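Local coordinates for protein putative glucoamylase (Bacteroides caccae ATCC 43185, PDB 4QT9) that probably hydrolyses glucosidic bonds in starch-like or related glucans, as a putative glucoamylase built on an alpha/alpha toroid, at residues L186-S191 and N206-M211; Y320-Y325 and A378-D383; A23-V28 and E403-G408; R165-W170 and H417-A422; S44-E49 and S100-A105. All coordinates share one frame; numbering follows the deposited sequence.

Contact 1: residues L186-S191 and N206-M211; sequences LYWHWS and NECMIM
L186 and W188, just ahead of strand 189-190, pass the start of helix 209-217 at a distance, the CA atoms of L186 and M211 8.7 Å apart and no hydrogen bond linking the two backbones; the contact is made chiefly by side chains. The indole of W188 reaches across: with CG anti to the backbone N (chi1 -159°), its six-membered ring is carried over to E207 and C208. E207 OE2 sits at the ring edge, near the ring plane, 3.8 Å from W188 CH2, while the carboxylate is turned steeply against the indole, 76° between planes. C208 SG takes an oblique station, 4.4 Å from the centroid of that ring, a cysteine sulfur-aromatic contact. L186 and the selenomethionine M211 lie alongside one another, pointing opposite ways, L186 CD1 meeting M211 CE at 4.2 Å. Just before the helix, N206 OD1 accepts from C208 N at 3.1 Å, an Asx turn. F200 adds an edge-to-face ring to W188, and V136 of helix 135-152 touches both W188 and C208. An acetate, probably from the crystallisation liquor, lies about 3 Å from the nearest atom of the E207 side chain and may mark a pocket at this helix start of the alpha/alpha toroid.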
# COMPACT_ATOMS: atom_id res chain seq x y z
N LEU A 186 -17.12 8.07 4.61
CA LEU A 186 -16.92 6.64 4.83
C LEU A 186 -16.24 6.42 6.16
O LEU A 186 -15.26 7.10 6.46
CB LEU A 186 -16.06 6.02 3.70
CG LEU A 186 -16.71 5.98 2.32
CD1 LEU A 186 -15.67 5.70 1.25
CD2 LEU A 186 -17.84 4.94 2.29
N TYR A 187 -16.74 5.48 6.96
CA TYR A 187 -16.14 5.10 8.24
C TYR A 187 -15.13 3.98 8.00
O TYR A 187 -15.32 3.13 7.13
CB TYR A 187 -17.21 4.68 9.25
CG TYR A 187 -17.94 5.86 9.85
CD1 TYR A 187 -18.97 6.50 9.16
CD2 TYR A 187 -17.60 6.34 11.11
CE1 TYR A 187 -19.63 7.60 9.70
CE2 TYR A 187 -18.25 7.45 11.66
CZ TYR A 187 -19.28 8.06 10.95
OH TYR A 187 -19.93 9.13 11.50
N TRP A 188 -14.03 4.00 8.76
CA TRP A 188 -12.96 3.03 8.63
C TRP A 188 -13.41 1.60 9.01
O TRP A 188 -13.08 0.65 8.30
CB TRP A 188 -11.77 3.45 9.54
CG TRP A 188 -10.44 2.86 9.16
CD1 TRP A 188 -10.15 1.53 9.00
CD2 TRP A 188 -9.20 3.56 9.03
NE1 TRP A 188 -8.81 1.37 8.72
CE2 TRP A 188 -8.20 2.60 8.77
CE3 TRP A 188 -8.83 4.93 9.11
CZ2 TRP A 188 -6.86 2.95 8.55
CZ3 TRP A 188 -7.52 5.28 8.85
CH2 TRP A 188 -6.54 4.30 8.57
N HIS A 189 -14.15 1.48 10.14
CA HIS A 189 -14.57 0.19 10.69
C HIS A 189 -16.04 0.01 10.96
O HIS A 189 -16.79 0.95 11.21
CB HIS A 189 -13.88 -0.06 12.05
CG HIS A 189 -12.47 0.39 12.15
ND1 HIS A 189 -12.16 1.66 12.58
CD2 HIS A 189 -11.32 -0.29 11.93
CE1 HIS A 189 -10.83 1.71 12.62
NE2 HIS A 189 -10.30 0.57 12.19
N TRP A 190 -16.40 -1.27 11.01
CA TRP A 190 -17.71 -1.78 11.39
C TRP A 190 -17.52 -3.13 12.03
O TRP A 190 -16.83 -4.01 11.48
CB TRP A 190 -18.73 -1.85 10.24
CG TRP A 190 -20.06 -2.37 10.72
CD1 TRP A 190 -21.02 -1.67 11.39
CD2 TRP A 190 -20.50 -3.74 10.70
NE1 TRP A 190 -22.03 -2.51 11.78
CE2 TRP A 190 -21.75 -3.78 11.35
CE3 TRP A 190 -19.96 -4.94 10.19
CZ2 TRP A 190 -22.50 -4.97 11.45
CZ3 TRP A 190 -20.69 -6.11 10.32
CH2 TRP A 190 -21.95 -6.12 10.94
N SER A 191 -18.15 -3.30 13.19
CA SER A 191 -18.06 -4.54 13.94
C SER A 191 -19.44 -5.17 14.14
O SER A 191 -20.37 -4.44 14.50
CB SER A 191 -17.42 -4.28 15.30
OG SER A 191 -17.68 -5.37 16.17
N ASN A 206 -4.67 11.66 3.67
CA ASN A 206 -3.94 10.57 4.33
C ASN A 206 -3.78 9.47 3.27
O ASN A 206 -4.09 9.69 2.11
CB ASN A 206 -4.59 10.10 5.69
CG ASN A 206 -5.99 9.56 5.59
OD1 ASN A 206 -6.43 9.08 4.55
ND2 ASN A 206 -6.74 9.63 6.67
N GLU A 207 -3.32 8.30 3.65
CA GLU A 207 -3.07 7.18 2.72
C GLU A 207 -4.35 6.55 2.08
O GLU A 207 -4.22 5.65 1.25
CB GLU A 207 -2.29 6.09 3.47
CG GLU A 207 -3.13 5.29 4.45
CD GLU A 207 -3.25 5.81 5.87
OE1 GLU A 207 -3.37 7.04 6.05
OE2 GLU A 207 -3.27 4.98 6.81
N CYS A 208 -5.57 6.99 2.49
CA CYS A 208 -6.84 6.31 2.15
C CYS A 208 -7.59 6.82 0.91
O CYS A 208 -8.73 6.41 0.76
CB CYS A 208 -7.77 6.32 3.36
SG CYS A 208 -6.97 5.78 4.90
N MSE A 209 -7.01 7.66 0.01
CA MSE A 209 -7.77 8.19 -1.13
C MSE A 209 -8.41 7.11 -2.04
O MSE A 209 -9.58 7.25 -2.38
CB MSE A 209 -6.94 9.16 -1.99
CG MSE A 209 -7.79 9.93 -3.02
SE MSE A 209 -6.76 11.39 -3.82
CE MSE A 209 -5.84 10.41 -5.16
N ILE A 210 -7.67 6.03 -2.40
CA ILE A 210 -8.14 4.95 -3.28
C ILE A 210 -9.44 4.30 -2.71
O ILE A 210 -10.25 3.77 -3.47
CB ILE A 210 -7.01 3.90 -3.58
CG1 ILE A 210 -7.27 3.06 -4.85
CG2 ILE A 210 -6.69 2.98 -2.38
CD1 ILE A 210 -7.48 3.89 -6.19
N MSE A 211 -9.63 4.35 -1.38
CA MSE A 211 -10.85 3.80 -0.77
C MSE A 211 -12.11 4.57 -1.25
O MSE A 211 -13.13 3.95 -1.54
CB MSE A 211 -10.73 3.81 0.76
CG MSE A 211 -11.91 3.17 1.46
SE MSE A 211 -12.01 3.80 3.29
CE MSE A 211 -11.87 5.66 3.00

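Contact 2: residues Y320-Y325 and A378-D383; sequences YSVDGY and AFSETD
A378 opens the contact by turning its CB toward the backbone of Y320, 3.3 Å from Y320 O, a methyl against a carbonyl with the two CA atoms 6.0 Å apart. The Y320 ring itself leads off elsewhere, its OH hydrogen-bonded to H52 and R50. Beyond F379, whose backbone pairs with I339, S380 presents its CB to V322 CG2 at 3.9 Å. With OG anti to N (chi1 167°), the serine receives the amide of D383, D383 N donating to S380 OG at 3.0 Å and 163°, an ST motif at the head of a short helix-like run, 381-383. V322 occupies the tip of a beta hairpin joining strands 318-321 and 324-327: a type I turn from S321 to G324, these two residues joined by two backbone bonds, N to O in each direction and both 2.9 Å, with G324 at backbone angles that call for glycine. T382, next along, bonds through OG1 to K307 N. D383 then brings its carboxylate across the valine at a slant, OD2 3.5 Å from V322 CG2 and 4.0 Å from V322 CG1, both methyls of V322 facing one carboxylate oxygen. V338 touches both V322 and A378 from a neighbouring loop.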
# COMPACT_ATOMS: atom_id res chain seq x y z
N TYR A 320 8.83 -0.92 11.73
CA TYR A 320 9.48 -1.33 12.97
C TYR A 320 10.42 -0.24 13.39
O TYR A 320 10.99 0.46 12.53
CB TYR A 320 10.27 -2.63 12.77
CG TYR A 320 9.41 -3.88 12.75
CD1 TYR A 320 8.48 -4.12 13.76
CD2 TYR A 320 9.61 -4.87 11.78
CE1 TYR A 320 7.71 -5.29 13.76
CE2 TYR A 320 8.87 -6.06 11.80
CZ TYR A 320 7.93 -6.27 12.80
OH TYR A 320 7.22 -7.43 12.84
N SER A 321 10.58 -0.07 14.70
CA SER A 321 11.48 0.95 15.22
C SER A 321 12.31 0.33 16.33
O SER A 321 11.98 -0.77 16.78
CB SER A 321 10.70 2.16 15.72
OG SER A 321 11.54 3.27 15.95
N VAL A 322 13.39 1.03 16.75
CA VAL A 322 14.31 0.58 17.81
C VAL A 322 13.51 0.10 19.05
O VAL A 322 13.78 -0.99 19.55
CB VAL A 322 15.36 1.65 18.19
CG1 VAL A 322 16.43 1.06 19.11
CG2 VAL A 322 16.01 2.27 16.96
N ASP A 323 12.51 0.87 19.50
CA ASP A 323 11.71 0.49 20.67
C ASP A 323 10.34 -0.13 20.32
O ASP A 323 9.44 -0.11 21.16
CB ASP A 323 11.53 1.71 21.60
CG ASP A 323 12.78 2.11 22.36
OD1 ASP A 323 13.64 1.22 22.62
OD2 ASP A 323 12.90 3.31 22.72
N GLY A 324 10.20 -0.73 19.13
CA GLY A 324 8.97 -1.39 18.70
C GLY A 324 8.50 -1.14 17.28
O GLY A 324 8.93 -1.81 16.34
N TYR A 325 7.53 -0.25 17.14
CA TYR A 325 6.91 0.16 15.88
C TYR A 325 6.56 1.61 16.01
O TYR A 325 6.09 2.01 17.06
CB TYR A 325 5.66 -0.69 15.55
CG TYR A 325 5.09 -0.40 14.17
CD1 TYR A 325 4.19 0.65 13.97
CD2 TYR A 325 5.47 -1.15 13.07
CE1 TYR A 325 3.69 0.95 12.70
CE2 TYR A 325 4.94 -0.89 11.80
CZ TYR A 325 4.07 0.18 11.61
OH TYR A 325 3.56 0.43 10.36
N ALA A 378 13.48 -1.92 8.55
CA ALA A 378 14.02 -0.68 9.05
C ALA A 378 15.36 -0.94 9.67
O ALA A 378 15.68 -2.10 9.88
CB ALA A 378 13.06 -0.08 10.06
N PHE A 379 16.15 0.11 9.92
CA PHE A 379 17.46 -0.02 10.56
C PHE A 379 17.89 1.32 11.13
O PHE A 379 17.49 2.37 10.63
CB PHE A 379 18.53 -0.59 9.59
CG PHE A 379 18.91 0.33 8.45
CD1 PHE A 379 19.92 1.27 8.59
CD2 PHE A 379 18.22 0.27 7.23
CE1 PHE A 379 20.24 2.15 7.55
CE2 PHE A 379 18.56 1.13 6.19
CZ PHE A 379 19.56 2.06 6.36
N SER A 380 18.71 1.28 12.17
CA SER A 380 19.27 2.48 12.76
C SER A 380 20.80 2.37 12.79
O SER A 380 21.33 1.57 13.57
CB SER A 380 18.70 2.71 14.16
OG SER A 380 19.47 3.71 14.82
N GLU A 381 21.52 3.13 11.93
CA GLU A 381 23.00 3.13 11.94
C GLU A 381 23.55 3.65 13.30
O GLU A 381 24.59 3.19 13.76
CB GLU A 381 23.59 3.95 10.77
CG GLU A 381 23.36 3.30 9.41
CD GLU A 381 24.10 3.94 8.24
OE1 GLU A 381 25.35 3.94 8.26
OE2 GLU A 381 23.43 4.37 7.28
N THR A 382 22.81 4.60 13.93
CA THR A 382 23.16 5.20 15.23
C THR A 382 23.12 4.16 16.35
O THR A 382 24.06 4.09 17.14
CB THR A 382 22.20 6.37 15.54
OG1 THR A 382 22.30 7.35 14.51
CG2 THR A 382 22.48 7.01 16.88
N ASP A 383 22.01 3.37 16.44
CA ASP A 383 21.79 2.37 17.48
C ASP A 383 22.40 1.01 17.12
O ASP A 383 22.41 0.11 17.98
CB ASP A 383 20.28 2.22 17.77
CG ASP A 383 19.68 3.38 18.58
OD1 ASP A 383 20.07 3.54 19.76
OD2 ASP A 383 18.79 4.08 18.05

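Contact 3: residues A23-V28 and E403-G408; sequences ALMDTV and ENYRTG
The side chains of M25 and R406 lie alongside, pointing opposite ways, where helix 21-37 meets the last turn of helix 392-406, a helix-helix contact of the alpha/alpha toroid between the first helix of the chain and one near its C-terminal part. The selenomethionine comes at the Y405 ring from its edge, M25 SE 3.7 Å from Y405 CE2, its line to the ring centre 81° off the normal, a Met-aromatic contact. M25 CB lies over one face of the R406 guanidinium, offset toward its rim. D26 crosses R406 at about a right angle, carboxylate and guanidinium planes 85° apart, in a salt bridge. A second carboxylate, D22, also binds R406 NH2, and Q29 accepts from NH1. A methionine in place of R406 would probably leave D22 and D26 without their shared positive partner. The arginine bends at chi3 (99°) to bring its nitrogens to the acid: R406 NH1 reaches D26 OD1 only weakly, at 3.5 Å, whereas NH2 meets D26 OD2 at 3.0 Å from above the carboxylate plane.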
# COMPACT_ATOMS: atom_id res chain seq x y z
N ALA A 23 20.17 -3.85 -13.70
CA ALA A 23 20.64 -5.04 -12.99
C ALA A 23 20.28 -4.98 -11.49
O ALA A 23 19.82 -5.98 -10.94
CB ALA A 23 22.15 -5.16 -13.16
N LEU A 24 20.50 -3.83 -10.84
CA LEU A 24 20.21 -3.62 -9.43
C LEU A 24 18.71 -3.73 -9.18
O LEU A 24 18.28 -4.39 -8.23
CB LEU A 24 20.75 -2.24 -8.99
CG LEU A 24 20.30 -1.67 -7.63
CD1 LEU A 24 20.81 -2.53 -6.48
CD2 LEU A 24 20.79 -0.24 -7.46
N MSE A 25 17.90 -3.10 -10.05
CA MSE A 25 16.45 -3.15 -9.91
C MSE A 25 15.94 -4.57 -10.08
O MSE A 25 15.07 -5.00 -9.31
CB MSE A 25 15.77 -2.22 -10.90
CG MSE A 25 15.92 -0.74 -10.53
SE MSE A 25 14.82 0.37 -11.68
CE MSE A 25 15.79 0.18 -13.38
N ASP A 26 16.51 -5.33 -11.03
CA ASP A 26 16.14 -6.73 -11.29
C ASP A 26 16.32 -7.59 -10.03
O ASP A 26 15.40 -8.31 -9.63
CB ASP A 26 16.95 -7.31 -12.45
CG ASP A 26 16.17 -7.39 -13.76
OD1 ASP A 26 15.04 -7.99 -13.75
OD2 ASP A 26 16.68 -6.89 -14.80
N THR A 27 17.51 -7.49 -9.38
CA THR A 27 17.84 -8.20 -8.14
C THR A 27 16.87 -7.82 -6.99
O THR A 27 16.37 -8.72 -6.32
CB THR A 27 19.29 -7.91 -7.72
OG1 THR A 27 20.15 -8.25 -8.80
CG2 THR A 27 19.71 -8.65 -6.45
N VAL A 28 16.64 -6.50 -6.77
CA VAL A 28 15.75 -6.02 -5.69
C VAL A 28 14.33 -6.56 -5.96
O VAL A 28 13.69 -7.08 -5.04
CB VAL A 28 15.80 -4.48 -5.51
CG1 VAL A 28 14.75 -3.97 -4.50
CG2 VAL A 28 17.21 -4.04 -5.09
N GLU A 403 8.19 -1.91 -10.59
CA GLU A 403 7.50 -2.38 -11.80
C GLU A 403 6.84 -1.20 -12.54
O GLU A 403 7.05 -1.06 -13.75
CB GLU A 403 6.46 -3.46 -11.48
CG GLU A 403 5.96 -4.15 -12.75
CD GLU A 403 7.06 -4.83 -13.55
OE1 GLU A 403 7.85 -5.59 -12.94
OE2 GLU A 403 7.17 -4.56 -14.76
N ASN A 404 6.10 -0.35 -11.82
CA ASN A 404 5.42 0.80 -12.44
C ASN A 404 6.42 1.76 -13.06
O ASN A 404 6.14 2.30 -14.12
CB ASN A 404 4.49 1.54 -11.48
CG ASN A 404 3.18 0.84 -11.25
OD1 ASN A 404 2.67 0.14 -12.11
ND2 ASN A 404 2.61 1.01 -10.07
N TYR A 405 7.57 1.96 -12.41
CA TYR A 405 8.64 2.81 -12.92
C TYR A 405 9.25 2.23 -14.20
O TYR A 405 9.53 2.98 -15.13
CB TYR A 405 9.75 3.00 -11.85
CG TYR A 405 11.01 3.63 -12.41
CD1 TYR A 405 11.02 4.96 -12.85
CD2 TYR A 405 12.19 2.89 -12.53
CE1 TYR A 405 12.17 5.53 -13.38
CE2 TYR A 405 13.35 3.46 -13.06
CZ TYR A 405 13.34 4.78 -13.47
OH TYR A 405 14.47 5.33 -14.01
N ARG A 406 9.46 0.91 -14.23
CA ARG A 406 10.09 0.22 -15.36
C ARG A 406 9.15 0.01 -16.55
O ARG A 406 9.60 0.20 -17.68
CB ARG A 406 10.67 -1.12 -14.92
CG ARG A 406 11.88 -0.98 -14.01
CD ARG A 406 12.34 -2.34 -13.56
NE ARG A 406 13.48 -2.80 -14.36
CZ ARG A 406 13.93 -4.05 -14.35
NH1 ARG A 406 13.33 -4.98 -13.61
NH2 ARG A 406 14.98 -4.38 -15.08
N THR A 407 7.88 -0.42 -16.33
CA THR A 407 6.97 -0.72 -17.44
C THR A 407 5.57 -0.08 -17.33
O THR A 407 4.83 -0.10 -18.32
CB THR A 407 6.77 -2.25 -17.60
OG1 THR A 407 6.03 -2.76 -16.49
CG2 THR A 407 8.07 -3.03 -17.75
N GLY A 408 5.21 0.42 -16.15
CA GLY A 408 3.88 0.95 -15.85
C GLY A 408 2.81 -0.13 -15.80
O GLY A 408 1.63 0.19 -15.90

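Contact 4: residues R165-W170 and H417-A422; sequences RIDRLW and HPDVQA
W170 extends from helix 157-172 toward the start of helix 418-426 with its CG anti to the backbone N (chi1 157°); this torsion sends the indole's NE1 edge from CB to D419. CD1 passes 3.8 Å from D419 OD2; NE1 next to it donates to the same oxygen at 2.9 Å, nearly straight at 168°. OD2 lies almost in the ring plane and takes the N-H on its anti side, 23° out of the carboxylate plane. NE1 also comes within 4.2 Å of H417 CE1, and CZ2, further along the same edge, touches D419 CB at 4.1 Å. A phenylalanine here would probably leave D419 OD2 without its indole N-H donor. A water donates to both D419 OD2 and D167 OD1, which probably eases the closeness of these two carboxylate oxygens, 4.5 Å apart; a second water joins D167 OD1 to H417 NE2, and R171 pairs with D167 OD2. H417 ND1 in turn accepts from D419 N at 3.1 Å, the side-chain N-cap of helix 418-426, here built into a water-bridged junction between two helices of the toroid.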
# COMPACT_ATOMS: atom_id res chain seq x y z
N ARG A 165 -14.55 -14.85 -10.88
CA ARG A 165 -14.61 -15.08 -9.43
C ARG A 165 -14.16 -13.82 -8.68
O ARG A 165 -14.73 -13.46 -7.65
CB ARG A 165 -13.77 -16.32 -9.06
CG ARG A 165 -14.51 -17.61 -9.41
CD ARG A 165 -13.61 -18.78 -9.28
NE ARG A 165 -13.28 -19.09 -7.89
CZ ARG A 165 -12.28 -19.88 -7.52
NH1 ARG A 165 -11.51 -20.45 -8.43
NH2 ARG A 165 -12.07 -20.13 -6.23
N ILE A 166 -13.17 -13.10 -9.23
CA ILE A 166 -12.66 -11.87 -8.65
C ILE A 166 -13.75 -10.77 -8.75
O ILE A 166 -13.99 -10.03 -7.76
CB ILE A 166 -11.33 -11.43 -9.32
CG1 ILE A 166 -10.17 -12.31 -8.83
CG2 ILE A 166 -11.04 -9.94 -9.03
CD1 ILE A 166 -8.96 -12.40 -9.75
N ASP A 167 -14.40 -10.65 -9.92
CA ASP A 167 -15.46 -9.65 -10.12
C ASP A 167 -16.61 -9.87 -9.13
O ASP A 167 -17.15 -8.91 -8.64
CB ASP A 167 -15.99 -9.63 -11.56
CG ASP A 167 -16.84 -8.39 -11.87
OD1 ASP A 167 -16.31 -7.27 -11.80
OD2 ASP A 167 -18.02 -8.55 -12.19
N ARG A 168 -16.93 -11.14 -8.80
CA ARG A 168 -17.97 -11.44 -7.81
C ARG A 168 -17.56 -10.90 -6.42
O ARG A 168 -18.42 -10.32 -5.75
CB ARG A 168 -18.27 -12.95 -7.74
CG ARG A 168 -19.58 -13.23 -7.01
CD ARG A 168 -19.70 -14.66 -6.52
NE ARG A 168 -20.34 -14.75 -5.21
CZ ARG A 168 -21.40 -15.50 -4.93
NH1 ARG A 168 -21.95 -16.26 -5.87
NH2 ARG A 168 -21.92 -15.51 -3.71
N LEU A 169 -16.27 -11.08 -5.99
CA LEU A 169 -15.80 -10.58 -4.71
C LEU A 169 -15.86 -9.07 -4.66
O LEU A 169 -16.21 -8.54 -3.62
CB LEU A 169 -14.35 -11.04 -4.39
CG LEU A 169 -14.13 -12.58 -4.22
CD1 LEU A 169 -12.64 -12.92 -4.27
CD2 LEU A 169 -14.76 -13.10 -2.93
N TRP A 170 -15.45 -8.40 -5.76
CA TRP A 170 -15.46 -6.95 -5.95
C TRP A 170 -16.92 -6.46 -5.86
O TRP A 170 -17.20 -5.53 -5.10
CB TRP A 170 -14.80 -6.57 -7.32
CG TRP A 170 -15.17 -5.24 -7.95
CD1 TRP A 170 -15.74 -5.05 -9.18
CD2 TRP A 170 -14.95 -3.92 -7.39
NE1 TRP A 170 -15.89 -3.70 -9.43
CE2 TRP A 170 -15.40 -2.98 -8.35
CE3 TRP A 170 -14.45 -3.44 -6.17
CZ2 TRP A 170 -15.30 -1.59 -8.15
CZ3 TRP A 170 -14.37 -2.06 -5.96
CH2 TRP A 170 -14.81 -1.15 -6.94
N HIS A 417 -9.55 -0.77 -15.96
CA HIS A 417 -10.80 -1.35 -15.43
C HIS A 417 -11.97 -0.38 -15.66
O HIS A 417 -11.89 0.80 -15.28
CB HIS A 417 -10.65 -1.76 -13.95
CG HIS A 417 -11.71 -2.70 -13.50
ND1 HIS A 417 -13.00 -2.27 -13.27
CD2 HIS A 417 -11.65 -4.03 -13.29
CE1 HIS A 417 -13.70 -3.35 -12.95
NE2 HIS A 417 -12.93 -4.43 -12.94
N PRO A 418 -13.05 -0.86 -16.35
CA PRO A 418 -14.18 0.04 -16.66
C PRO A 418 -14.89 0.62 -15.44
O PRO A 418 -15.32 1.76 -15.52
CB PRO A 418 -15.15 -0.82 -17.48
CG PRO A 418 -14.40 -2.06 -17.79
CD PRO A 418 -13.28 -2.23 -16.85
N ASP A 419 -14.95 -0.09 -14.30
CA ASP A 419 -15.59 0.46 -13.09
C ASP A 419 -14.73 1.56 -12.47
O ASP A 419 -15.26 2.56 -11.95
CB ASP A 419 -15.86 -0.64 -12.05
CG ASP A 419 -16.88 -1.66 -12.50
OD1 ASP A 419 -17.75 -1.30 -13.35
OD2 ASP A 419 -16.82 -2.82 -12.02
N VAL A 420 -13.41 1.38 -12.52
CA VAL A 420 -12.47 2.36 -12.00
C VAL A 420 -12.59 3.62 -12.82
O VAL A 420 -12.64 4.71 -12.25
CB VAL A 420 -11.01 1.81 -11.94
CG1 VAL A 420 -10.03 2.94 -11.55
CG2 VAL A 420 -10.92 0.67 -10.94
N GLN A 421 -12.66 3.49 -14.15
CA GLN A 421 -12.76 4.64 -15.07
C GLN A 421 -14.06 5.44 -14.84
O GLN A 421 -14.05 6.66 -14.96
CB GLN A 421 -12.68 4.19 -16.53
CG GLN A 421 -11.33 3.58 -16.89
CD GLN A 421 -11.03 3.70 -18.35
OE1 GLN A 421 -10.98 4.80 -18.92
NE2 GLN A 421 -10.78 2.57 -19.00
N ALA A 422 -15.16 4.75 -14.50
CA ALA A 422 -16.46 5.38 -14.22
C ALA A 422 -16.40 6.11 -12.87
O ALA A 422 -17.00 7.18 -12.72
CB ALA A 422 -17.56 4.33 -14.21
O HOH W 1 -17.48 -5.24 -12.99
O HOH W 2 -13.86 -6.80 -12.08

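Contact 5: residues S44-E49 and S100-A105; sequences SGLAPE and SFLEKA
S44 lays its CB over one face of the F101 ring, 3.7 Å from the centroid and 19° off the normal, a CH-pi contact that sets the loop before strand 50-52 against helix 88-104. The opposite face is covered by A105 CB, and the ring thus lies between a serine of the loop and an alanine four residues on in its own segment. F101 CG, anti to the backbone N (chi1 174°), carries the ring toward the loop. L46 slants across the ring: its CD1 is 3.5 Å from F101 CD2, and 4.2 Å from L102 CD2. The serine hydroxyl is turned away from the aromatic: S44 OG accepts from L46 N at 3.0 Å and 157°, an ST turn, and is also bonded to E41. V65 of strand 64-66 touches S44, L46 and F101, and W116 packs edge-to-face on F101. The chemistry is thus split: carbon surfaces make the joint between loop and helix, while the hydroxyl of S44 is engaged by L46 N and E41.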
# COMPACT_ATOMS: atom_id res chain seq x y z
N SER A 44 -3.58 -20.11 2.48
CA SER A 44 -4.16 -18.98 1.77
C SER A 44 -3.39 -18.55 0.53
O SER A 44 -3.99 -17.95 -0.36
CB SER A 44 -4.25 -17.79 2.72
OG SER A 44 -2.97 -17.31 3.08
N GLY A 45 -2.08 -18.74 0.53
CA GLY A 45 -1.21 -18.24 -0.54
C GLY A 45 -0.98 -16.74 -0.36
O GLY A 45 -0.29 -16.10 -1.17
N LEU A 46 -1.54 -16.19 0.74
CA LEU A 46 -1.49 -14.76 1.04
C LEU A 46 -0.33 -14.37 1.94
O LEU A 46 0.37 -15.21 2.51
CB LEU A 46 -2.81 -14.26 1.63
CG LEU A 46 -3.96 -14.23 0.63
CD1 LEU A 46 -5.22 -13.93 1.32
CD2 LEU A 46 -3.70 -13.21 -0.45
N ALA A 47 -0.11 -13.06 1.98
CA ALA A 47 0.96 -12.38 2.67
C ALA A 47 0.76 -12.36 4.17
O ALA A 47 -0.23 -11.79 4.65
CB ALA A 47 1.06 -10.95 2.14
N PRO A 48 1.71 -12.91 4.95
CA PRO A 48 1.62 -12.76 6.41
C PRO A 48 1.92 -11.30 6.78
O PRO A 48 2.64 -10.64 6.04
CB PRO A 48 2.72 -13.70 6.95
CG PRO A 48 3.71 -13.80 5.84
CD PRO A 48 2.97 -13.58 4.53
N GLU A 49 1.37 -10.81 7.90
CA GLU A 49 1.61 -9.44 8.37
C GLU A 49 3.14 -9.18 8.40
O GLU A 49 3.62 -8.17 7.89
CB GLU A 49 0.98 -9.24 9.77
CG GLU A 49 1.25 -7.89 10.42
CD GLU A 49 0.73 -6.68 9.67
OE1 GLU A 49 -0.47 -6.66 9.30
OE2 GLU A 49 1.52 -5.73 9.47
N SER A 100 -9.78 -18.62 -3.69
CA SER A 100 -10.52 -19.63 -2.92
C SER A 100 -10.54 -19.25 -1.44
O SER A 100 -11.58 -19.41 -0.79
CB SER A 100 -9.92 -21.02 -3.11
OG SER A 100 -9.96 -21.41 -4.47
N PHE A 101 -9.40 -18.77 -0.90
CA PHE A 101 -9.32 -18.30 0.49
C PHE A 101 -10.25 -17.10 0.71
O PHE A 101 -10.99 -17.09 1.69
CB PHE A 101 -7.88 -17.95 0.91
CG PHE A 101 -7.79 -17.33 2.29
CD1 PHE A 101 -7.69 -18.12 3.43
CD2 PHE A 101 -7.81 -15.94 2.45
CE1 PHE A 101 -7.60 -17.55 4.70
CE2 PHE A 101 -7.70 -15.37 3.73
CZ PHE A 101 -7.61 -16.18 4.84
N LEU A 102 -10.20 -16.10 -0.18
CA LEU A 102 -11.02 -14.88 -0.05
C LEU A 102 -12.53 -15.15 -0.16
O LEU A 102 -13.34 -14.40 0.43
CB LEU A 102 -10.60 -13.82 -1.07
CG LEU A 102 -9.17 -13.25 -0.90
CD1 LEU A 102 -8.80 -12.37 -2.07
CD2 LEU A 102 -9.05 -12.45 0.39
N GLU A 103 -12.91 -16.22 -0.89
CA GLU A 103 -14.31 -16.59 -1.06
C GLU A 103 -14.85 -17.20 0.23
O GLU A 103 -16.05 -17.13 0.48
CB GLU A 103 -14.49 -17.58 -2.23
CG GLU A 103 -14.21 -17.01 -3.61
CD GLU A 103 -14.23 -18.01 -4.75
OE1 GLU A 103 -13.87 -19.19 -4.53
OE2 GLU A 103 -14.58 -17.60 -5.89
N LYS A 104 -13.95 -17.75 1.07
CA LYS A 104 -14.27 -18.44 2.32
C LYS A 104 -14.02 -17.64 3.60
O LYS A 104 -14.75 -17.83 4.58
CB LYS A 104 -13.47 -19.77 2.39
CG LYS A 104 -14.07 -20.85 1.47
CD LYS A 104 -13.06 -21.91 0.99
CE LYS A 104 -12.95 -23.11 1.89
NZ LYS A 104 -12.24 -24.24 1.23
N ALA A 105 -12.99 -16.76 3.62
CA ALA A 105 -12.57 -15.99 4.80
C ALA A 105 -13.66 -15.05 5.27
O ALA A 105 -14.50 -14.67 4.48
CB ALA A 105 -11.31 -15.22 4.49

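Along the chain, contact 5 closes before contact 1 opens, and contact 1 before contact 2; all three fall between the segments of contact 3, which pairs helix 21-37 with helix 392-406. Contact 4 alternates with contact 3 and has contacts 1 and 2 between its own segments, its helix 157-172 being followed by strand 189-190 of contact 1, about 19 Å away between centres. Contacts 4 and 5 touch: R165 of helix 157-172 makes a salt bridge with E103 of helix 88-104. Contacts 2 and 4, about 40 Å between centres, lie on opposite sides of the chain's centre, as do contacts 1 and 3. Contact 3 brings the first helix against one near the C-terminal part, consistent with closure of the alpha/alpha toroid.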